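PDB 6HUN: ribulose bisphosphate carboxylase from Hyperthermus butylicus DSM 5456, which probably catalyses the magnesium-dependent carboxylation of ribulose 1,5-bisphosphate to two molecules of 3-phosphoglycerate, as a form III Rubisco of archaeal AMP breakdown. Local coordinates for residues D39-P49 / D96-V107; A58-S66 / N125-L135. All blocks are in the same frame, centred on the assembly; numbering follows the deposited sequence.

Contact 1: D39-P49 / D96-V107; sequences DEVIAVFRVTP and DGSWLVWVAYPV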
# COMPACT_ATOMS: atom_id res chain seq x y z
N ASP A 39 15.76 22.20 9.12
CA ASP A 39 16.28 21.45 7.97
C ASP A 39 16.29 19.93 8.16
O ASP A 39 16.92 19.23 7.37
CB ASP A 39 17.69 21.91 7.64
CG ASP A 39 18.63 21.77 8.82
OD1 ASP A 39 18.13 21.71 9.98
OD2 ASP A 39 19.88 21.75 8.61
N GLU A 40 15.65 19.42 9.20
CA GLU A 40 15.57 17.99 9.45
C GLU A 40 14.15 17.56 9.18
O GLU A 40 13.22 18.34 9.36
CB GLU A 40 15.95 17.69 10.90
CG GLU A 40 17.39 18.06 11.30
CD GLU A 40 17.89 17.10 12.37
OE1 GLU A 40 17.73 17.43 13.57
OE2 GLU A 40 18.37 15.98 12.02
N VAL A 41 13.97 16.32 8.73
CA VAL A 41 12.63 15.73 8.72
C VAL A 41 12.22 15.43 10.15
O VAL A 41 13.01 14.89 10.93
CB VAL A 41 12.59 14.45 7.88
CG1 VAL A 41 11.23 13.63 8.12
CG2 VAL A 41 12.85 14.76 6.43
N ILE A 42 10.98 15.77 10.51
CA ILE A 42 10.44 15.51 11.84
C ILE A 42 9.21 14.62 11.70
O ILE A 42 8.27 15.02 11.01
CB ILE A 42 10.05 16.83 12.53
CG1 ILE A 42 11.28 17.79 12.64
CG2 ILE A 42 9.41 16.53 13.87
CD1 ILE A 42 12.17 17.30 13.64
N ALA A 43 9.17 13.49 12.39
CA ALA A 43 7.97 12.64 12.45
C ALA A 43 7.37 12.73 13.85
O ALA A 43 8.11 12.70 14.83
CB ALA A 43 8.32 11.16 12.14
N VAL A 44 6.04 12.76 13.95
CA VAL A 44 5.36 12.63 15.23
C VAL A 44 4.55 11.34 15.23
O VAL A 44 3.71 11.09 14.34
CB VAL A 44 4.52 13.87 15.57
CG1 VAL A 44 3.59 14.23 14.43
CG2 VAL A 44 3.78 13.60 16.86
N PHE A 45 4.88 10.47 16.17
CA PHE A 45 4.33 9.13 16.29
C PHE A 45 3.47 9.08 17.53
O PHE A 45 3.82 9.67 18.55
CB PHE A 45 5.43 8.05 16.44
CG PHE A 45 6.39 7.96 15.29
CD1 PHE A 45 6.04 7.32 14.10
CD2 PHE A 45 7.69 8.41 15.42
CE1 PHE A 45 7.00 7.21 13.05
CE2 PHE A 45 8.59 8.31 14.41
CZ PHE A 45 8.24 7.71 13.19
N ARG A 46 2.38 8.33 17.48
CA ARG A 46 1.64 7.99 18.69
C ARG A 46 1.98 6.55 19.06
O ARG A 46 1.68 5.63 18.30
CB ARG A 46 0.14 8.18 18.46
CG ARG A 46 -0.65 7.81 19.73
CD ARG A 46 -2.17 8.09 19.50
NE ARG A 46 -2.92 7.96 20.76
CZ ARG A 46 -4.18 8.37 20.89
NH1 ARG A 46 -4.81 8.91 19.85
NH2 ARG A 46 -4.81 8.25 22.08
N VAL A 47 2.66 6.36 20.19
CA VAL A 47 3.36 5.11 20.51
C VAL A 47 2.71 4.52 21.74
O VAL A 47 2.61 5.20 22.79
CB VAL A 47 4.86 5.34 20.79
CG1 VAL A 47 5.60 4.03 21.09
CG2 VAL A 47 5.53 6.15 19.62
N THR A 48 2.28 3.28 21.62
CA THR A 48 1.82 2.45 22.74
C THR A 48 2.85 1.35 22.97
O THR A 48 2.89 0.34 22.22
CB THR A 48 0.45 1.86 22.47
OG1 THR A 48 -0.50 2.90 22.19
CG2 THR A 48 -0.02 1.06 23.71
N PRO A 49 3.73 1.50 23.95
CA PRO A 49 4.75 0.47 24.18
C PRO A 49 4.09 -0.83 24.59
O PRO A 49 3.03 -0.84 25.22
CB PRO A 49 5.59 1.06 25.31
CG PRO A 49 5.18 2.53 25.38
CD PRO A 49 3.77 2.57 24.96
N ASP A 96 -3.28 7.80 28.41
CA ASP A 96 -4.09 6.64 28.10
C ASP A 96 -3.25 5.41 27.83
O ASP A 96 -3.78 4.41 27.35
CB ASP A 96 -4.99 6.90 26.89
CG ASP A 96 -4.19 7.04 25.59
OD1 ASP A 96 -2.95 7.30 25.66
OD2 ASP A 96 -4.81 6.84 24.52
N GLY A 97 -1.96 5.44 28.14
CA GLY A 97 -1.08 4.36 27.75
C GLY A 97 -0.26 4.63 26.50
O GLY A 97 0.66 3.84 26.19
N SER A 98 -0.55 5.72 25.78
CA SER A 98 0.19 6.07 24.58
C SER A 98 0.79 7.46 24.76
O SER A 98 0.36 8.26 25.60
CB SER A 98 -0.72 6.00 23.34
OG SER A 98 -1.67 7.05 23.36
N TRP A 99 1.85 7.70 24.00
CA TRP A 99 2.62 8.93 24.03
C TRP A 99 2.74 9.48 22.61
O TRP A 99 2.81 8.71 21.64
CB TRP A 99 4.00 8.67 24.58
CG TRP A 99 4.04 8.15 26.00
CD1 TRP A 99 3.49 6.99 26.50
CD2 TRP A 99 4.67 8.79 27.08
NE1 TRP A 99 3.76 6.89 27.83
CE2 TRP A 99 4.48 7.98 28.22
CE3 TRP A 99 5.40 9.96 27.20
CZ2 TRP A 99 5.00 8.31 29.44
CZ3 TRP A 99 5.90 10.30 28.41
CH2 TRP A 99 5.70 9.48 29.53
N LEU A 100 2.82 10.79 22.49
CA LEU A 100 3.35 11.36 21.27
C LEU A 100 4.86 11.41 21.42
O LEU A 100 5.40 11.86 22.45
CB LEU A 100 2.78 12.76 20.98
CG LEU A 100 1.27 12.76 20.68
CD1 LEU A 100 0.74 14.23 20.47
CD2 LEU A 100 0.94 11.99 19.41
N VAL A 101 5.55 10.98 20.37
CA VAL A 101 7.00 11.02 20.31
C VAL A 101 7.40 11.76 19.05
O VAL A 101 7.00 11.37 17.94
CB VAL A 101 7.63 9.62 20.32
CG1 VAL A 101 9.17 9.75 20.25
CG2 VAL A 101 7.22 8.85 21.56
N TRP A 102 8.23 12.78 19.19
CA TRP A 102 8.81 13.44 18.04
C TRP A 102 10.19 12.88 17.78
O TRP A 102 11.04 12.84 18.69
CB TRP A 102 8.92 14.97 18.23
CG TRP A 102 7.61 15.69 18.28
CD1 TRP A 102 7.10 16.53 17.33
CD2 TRP A 102 6.64 15.67 19.34
NE1 TRP A 102 5.90 17.02 17.73
CE2 TRP A 102 5.59 16.51 18.96
CE3 TRP A 102 6.57 15.03 20.58
CZ2 TRP A 102 4.47 16.72 19.77
CZ3 TRP A 102 5.48 15.23 21.37
CH2 TRP A 102 4.44 16.07 20.97
N VAL A 103 10.43 12.53 16.53
CA VAL A 103 11.72 11.99 16.09
C VAL A 103 12.23 12.87 14.97
O VAL A 103 11.49 13.18 14.03
CB VAL A 103 11.61 10.52 15.63
CG1 VAL A 103 13.03 9.95 15.28
CG2 VAL A 103 10.97 9.70 16.69
N ALA A 104 13.48 13.30 15.08
CA ALA A 104 14.13 14.10 14.06
C ALA A 104 15.07 13.22 13.24
O ALA A 104 15.82 12.39 13.79
CB ALA A 104 14.91 15.27 14.73
N TYR A 105 15.04 13.43 11.91
CA TYR A 105 15.74 12.61 10.91
C TYR A 105 16.60 13.49 10.01
O TYR A 105 16.06 14.35 9.30
CB TYR A 105 14.77 11.84 9.98
CG TYR A 105 13.92 10.80 10.65
CD1 TYR A 105 12.73 11.14 11.22
CD2 TYR A 105 14.32 9.46 10.71
CE1 TYR A 105 11.95 10.23 11.86
CE2 TYR A 105 13.54 8.51 11.35
CZ TYR A 105 12.33 8.90 11.91
OH TYR A 105 11.54 7.98 12.56
N PRO A 106 17.90 13.21 9.88
CA PRO A 106 18.72 13.92 8.88
C PRO A 106 18.23 13.67 7.46
O PRO A 106 17.87 12.55 7.11
CB PRO A 106 20.11 13.33 9.09
CG PRO A 106 20.04 12.49 10.32
CD PRO A 106 18.62 12.09 10.49
N VAL A 107 18.20 14.72 6.64
CA VAL A 107 17.61 14.57 5.30
C VAL A 107 18.42 13.63 4.41
O VAL A 107 17.89 13.05 3.46
CB VAL A 107 17.42 15.95 4.62
CG1 VAL A 107 16.93 15.79 3.20
CG2 VAL A 107 16.37 16.76 5.33
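V44 and W102 lie alongside each other, pointing the same way, and the methyl CG2 of V44 sits over one face of the indole in a CH-pi contact, 4.1 Å from the centroid of the five-membered ring of W102. Holding CG2 of V44 anti to the backbone N (chi1 of V44 is 52°, the setting of CG1) aims that methyl at the ring. At the edge of the same indole CG2 of I42 approaches CD1 of W102, while CD1 of I42 rests on CB of A104. R90 adds a cation-pi contact to W102.

On the other sheet face F45 and Y105 come from opposite directions. The hydroxyl of Y105 lies in the plane of the F45 ring at its edge, OH of Y105 standing 3.4 Å from CZ of F45, and it is hydrogen-bonded to S66. CG2 of V103 fills the neighbouring part of the F45 edge, 3.6 Å from CE2 of F45.

These rows clothe two antiparallel strands, 41-49 and 99-105, neighbouring inner strands of the mixed sheet of the Rubisco N-terminal domain. V41, A43, F45 and V47 form hydrogen-bonded pairs with Y105, V103, V101 and W99. Helix 55-65 covers the face carrying F45 and V47.

Polar grip is concentrated at R46. Its chain runs extended from CG, chi2 177°, which carries the guanidinium out to the turn before the second strand. There NE of R46 donates to OG of S98 at 3.0 Å, almost in the guanidinium plane, and NH2 of R46 makes a salt bridge to OD2 of D96 at 2.8 Å; the guanidinium and carboxylate planes are 37° apart. OD1 of D96 takes both N and OG of S98, the first closing an Asx turn, which fixes the carboxylate that faces R46.

Contact 2: A58-S66 / N125-L135; sequences AAGRIAAES and NIFGMKAIAGL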
# COMPACT_ATOMS: atom_id res chain seq x y z
N ALA A 58 10.94 2.21 23.84
CA ALA A 58 10.21 2.07 22.58
C ALA A 58 10.65 3.14 21.59
O ALA A 58 10.89 2.85 20.42
CB ALA A 58 8.71 2.16 22.83
N ALA A 59 10.86 4.37 22.09
CA ALA A 59 11.15 5.49 21.20
C ALA A 59 12.54 5.36 20.59
O ALA A 59 12.73 5.71 19.42
CB ALA A 59 11.02 6.82 21.95
N GLY A 60 13.53 4.89 21.35
CA GLY A 60 14.85 4.69 20.76
C GLY A 60 14.86 3.55 19.76
O GLY A 60 15.57 3.59 18.76
N ARG A 61 14.05 2.52 20.01
CA ARG A 61 13.95 1.44 19.04
C ARG A 61 13.32 1.93 17.76
O ARG A 61 13.77 1.54 16.68
CB ARG A 61 13.15 0.27 19.60
CG ARG A 61 13.95 -0.59 20.59
CD ARG A 61 13.00 -1.47 21.35
NE ARG A 61 13.70 -2.13 22.44
CZ ARG A 61 14.12 -3.39 22.37
NH1 ARG A 61 13.89 -4.07 21.25
NH2 ARG A 61 14.78 -3.94 23.39
N ILE A 62 12.27 2.76 17.85
CA ILE A 62 11.67 3.35 16.65
C ILE A 62 12.70 4.20 15.90
O ILE A 62 12.86 4.06 14.69
CB ILE A 62 10.43 4.18 17.01
CG1 ILE A 62 9.27 3.29 17.52
CG2 ILE A 62 9.95 5.03 15.79
CD1 ILE A 62 8.18 4.15 18.19
N ALA A 63 13.42 5.06 16.62
CA ALA A 63 14.40 5.93 15.95
C ALA A 63 15.50 5.11 15.27
O ALA A 63 15.90 5.44 14.15
CB ALA A 63 15.01 6.93 16.96
N ALA A 64 15.99 4.06 15.92
CA ALA A 64 17.05 3.23 15.34
C ALA A 64 16.53 2.45 14.14
O ALA A 64 17.17 2.39 13.08
CB ALA A 64 17.60 2.26 16.39
N GLU A 65 15.38 1.81 14.29
CA GLU A 65 14.88 0.97 13.21
C GLU A 65 14.52 1.80 11.98
O GLU A 65 14.65 1.30 10.86
CB GLU A 65 13.68 0.16 13.71
CG GLU A 65 12.91 -0.66 12.62
CD GLU A 65 13.72 -1.79 12.00
OE1 GLU A 65 13.56 -2.06 10.80
OE2 GLU A 65 14.54 -2.40 12.72
N SER A 66 14.03 3.03 12.15
CA SER A 66 13.66 3.84 11.01
C SER A 66 14.83 4.66 10.48
O SER A 66 14.63 5.49 9.60
CB SER A 66 12.46 4.76 11.36
OG SER A 66 12.78 5.59 12.47
N ASN A 125 9.30 -1.08 8.80
CA ASN A 125 9.30 -2.18 9.76
C ASN A 125 8.87 -1.76 11.16
O ASN A 125 8.61 -2.64 12.02
CB ASN A 125 10.72 -2.75 9.88
CG ASN A 125 11.11 -3.63 8.73
OD1 ASN A 125 10.26 -4.06 7.95
ND2 ASN A 125 12.41 -3.92 8.61
N ILE A 126 8.96 -0.46 11.47
CA ILE A 126 8.64 -0.03 12.84
C ILE A 126 7.24 -0.48 13.27
O ILE A 126 7.00 -0.70 14.45
CB ILE A 126 8.81 1.49 12.99
CG1 ILE A 126 8.02 2.29 11.93
CG2 ILE A 126 10.37 1.84 13.07
CD1 ILE A 126 8.26 3.84 12.23
N PHE A 127 6.33 -0.70 12.31
CA PHE A 127 4.97 -1.05 12.71
C PHE A 127 4.89 -2.44 13.30
O PHE A 127 3.91 -2.76 14.00
CB PHE A 127 4.04 -1.06 11.51
CG PHE A 127 3.62 0.30 11.02
CD1 PHE A 127 2.82 1.15 11.83
CD2 PHE A 127 4.05 0.72 9.76
CE1 PHE A 127 2.41 2.39 11.36
CE2 PHE A 127 3.67 1.98 9.27
CZ PHE A 127 2.80 2.82 10.09
N GLY A 128 5.83 -3.34 12.92
CA GLY A 128 5.74 -4.70 13.43
C GLY A 128 6.71 -5.05 14.54
O GLY A 128 6.87 -6.23 14.87
N MET A 129 7.35 -4.07 15.16
CA MET A 129 8.34 -4.41 16.18
C MET A 129 7.66 -4.95 17.44
O MET A 129 6.61 -4.46 17.83
CB MET A 129 9.20 -3.16 16.51
CG MET A 129 10.08 -2.67 15.34
SD MET A 129 11.12 -1.27 15.86
CE MET A 129 9.90 -0.24 16.61
N LYS A 130 8.28 -5.95 18.09
CA LYS A 130 7.68 -6.57 19.28
C LYS A 130 7.56 -5.60 20.46
O LYS A 130 6.69 -5.78 21.34
CB LYS A 130 8.51 -7.78 19.73
CG LYS A 130 8.82 -8.87 18.71
CD LYS A 130 10.05 -9.68 19.21
CE LYS A 130 10.05 -9.70 20.76
NZ LYS A 130 11.37 -9.94 21.43
N ALA A 131 8.43 -4.60 20.55
CA ALA A 131 8.38 -3.63 21.63
C ALA A 131 7.18 -2.69 21.54
O ALA A 131 6.93 -1.92 22.47
CB ALA A 131 9.66 -2.78 21.64
N ILE A 132 6.45 -2.73 20.42
CA ILE A 132 5.38 -1.78 20.14
C ILE A 132 4.06 -2.54 20.18
O ILE A 132 3.86 -3.48 19.39
CB ILE A 132 5.55 -1.12 18.75
CG1 ILE A 132 7.01 -0.80 18.48
CG2 ILE A 132 4.78 0.18 18.70
CD1 ILE A 132 7.51 0.34 19.40
N ALA A 133 3.12 -2.07 21.01
CA ALA A 133 1.76 -2.60 20.89
C ALA A 133 0.90 -1.80 19.89
O ALA A 133 -0.03 -2.36 19.27
CB ALA A 133 1.09 -2.61 22.27
N GLY A 134 1.22 -0.53 19.69
CA GLY A 134 0.57 0.28 18.64
C GLY A 134 1.49 1.40 18.22
O GLY A 134 2.22 1.97 19.05
N LEU A 135 1.49 1.74 16.92
CA LEU A 135 2.34 2.81 16.39
C LEU A 135 1.48 3.50 15.34
O LEU A 135 1.07 2.85 14.34
CB LEU A 135 3.64 2.20 15.80
CG LEU A 135 4.49 3.32 15.19
CD1 LEU A 135 4.97 4.26 16.32
CD2 LEU A 135 5.65 2.66 14.47
O HOH W 1 11.41 -4.48 19.13
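I62, on helix 55-65 of the Rubisco N-terminal domain, packs into the apolar side chains of the segment 125-135, where a 3-10 turn and a type I beta turn lead into strand 132-141. Here the contact is tight. The side chains of I62 and L135 slide past each other in opposite directions, bringing CD1 of I62 to 3.7 Å from CD1 of L135. CG1 of I62 meets CE of M129 (3.7 Å) and CD1 of I132 (3.9 Å), both on one side of it, and the M129 and I132 side chains each cross that of I62 at about a right angle. The bend of M129 at chi3 (-50°) turns its methyl onto I62, while SD of M129 stays alongside E65, 3.6 Å from CB of E65. F45 and V47 of the sheet add to the same apolar cluster.

The flank at R61 is looser. CD of R61 touches CB of A131 at 3.6 Å, its NE forms a salt bridge with D57, and one water bridges NH1 of R61 and N of A131 by weak bonds.

E65 marks the other end, against the second subunit. CG of E65 rests on CG2 of I126, and OE1 is shared by N125 and K179 of the second subunit, a residue predicted to bind substrate; this fits the Rubisco design, in which the N-terminal domain of one subunit completes the active site of the other. Replacing E65 by alanine would remove the carboxylate and is likely to leave N125 and that lysine without this partner. ND2 of N125 donates to OE1 of E65 at 3.1 Å, on the syn side, 29° out of the carboxylate plane.

From the N terminus, strand 41-49 comes first and is followed by helix 55-65, so each contact begins on one of two consecutive elements. Contact 1 then closes the loop from 49 to 96, bringing strand 99-105 against 41-49; contact 2 closes the loop from 66 to 125 and brings the approach to strand 132-141 against the helix. The loops cross: 58-66 lies between the two segments of contact 1 and 96-107 between those of contact 2. Strand 132-141 flanks 41-49 on the side away from 99-105, with a probable hydrogen bond from A133 N to T48 O. Packing of V47 on I62 ties helix to sheet, and F45 on I126 ties the 125-135 segment to it.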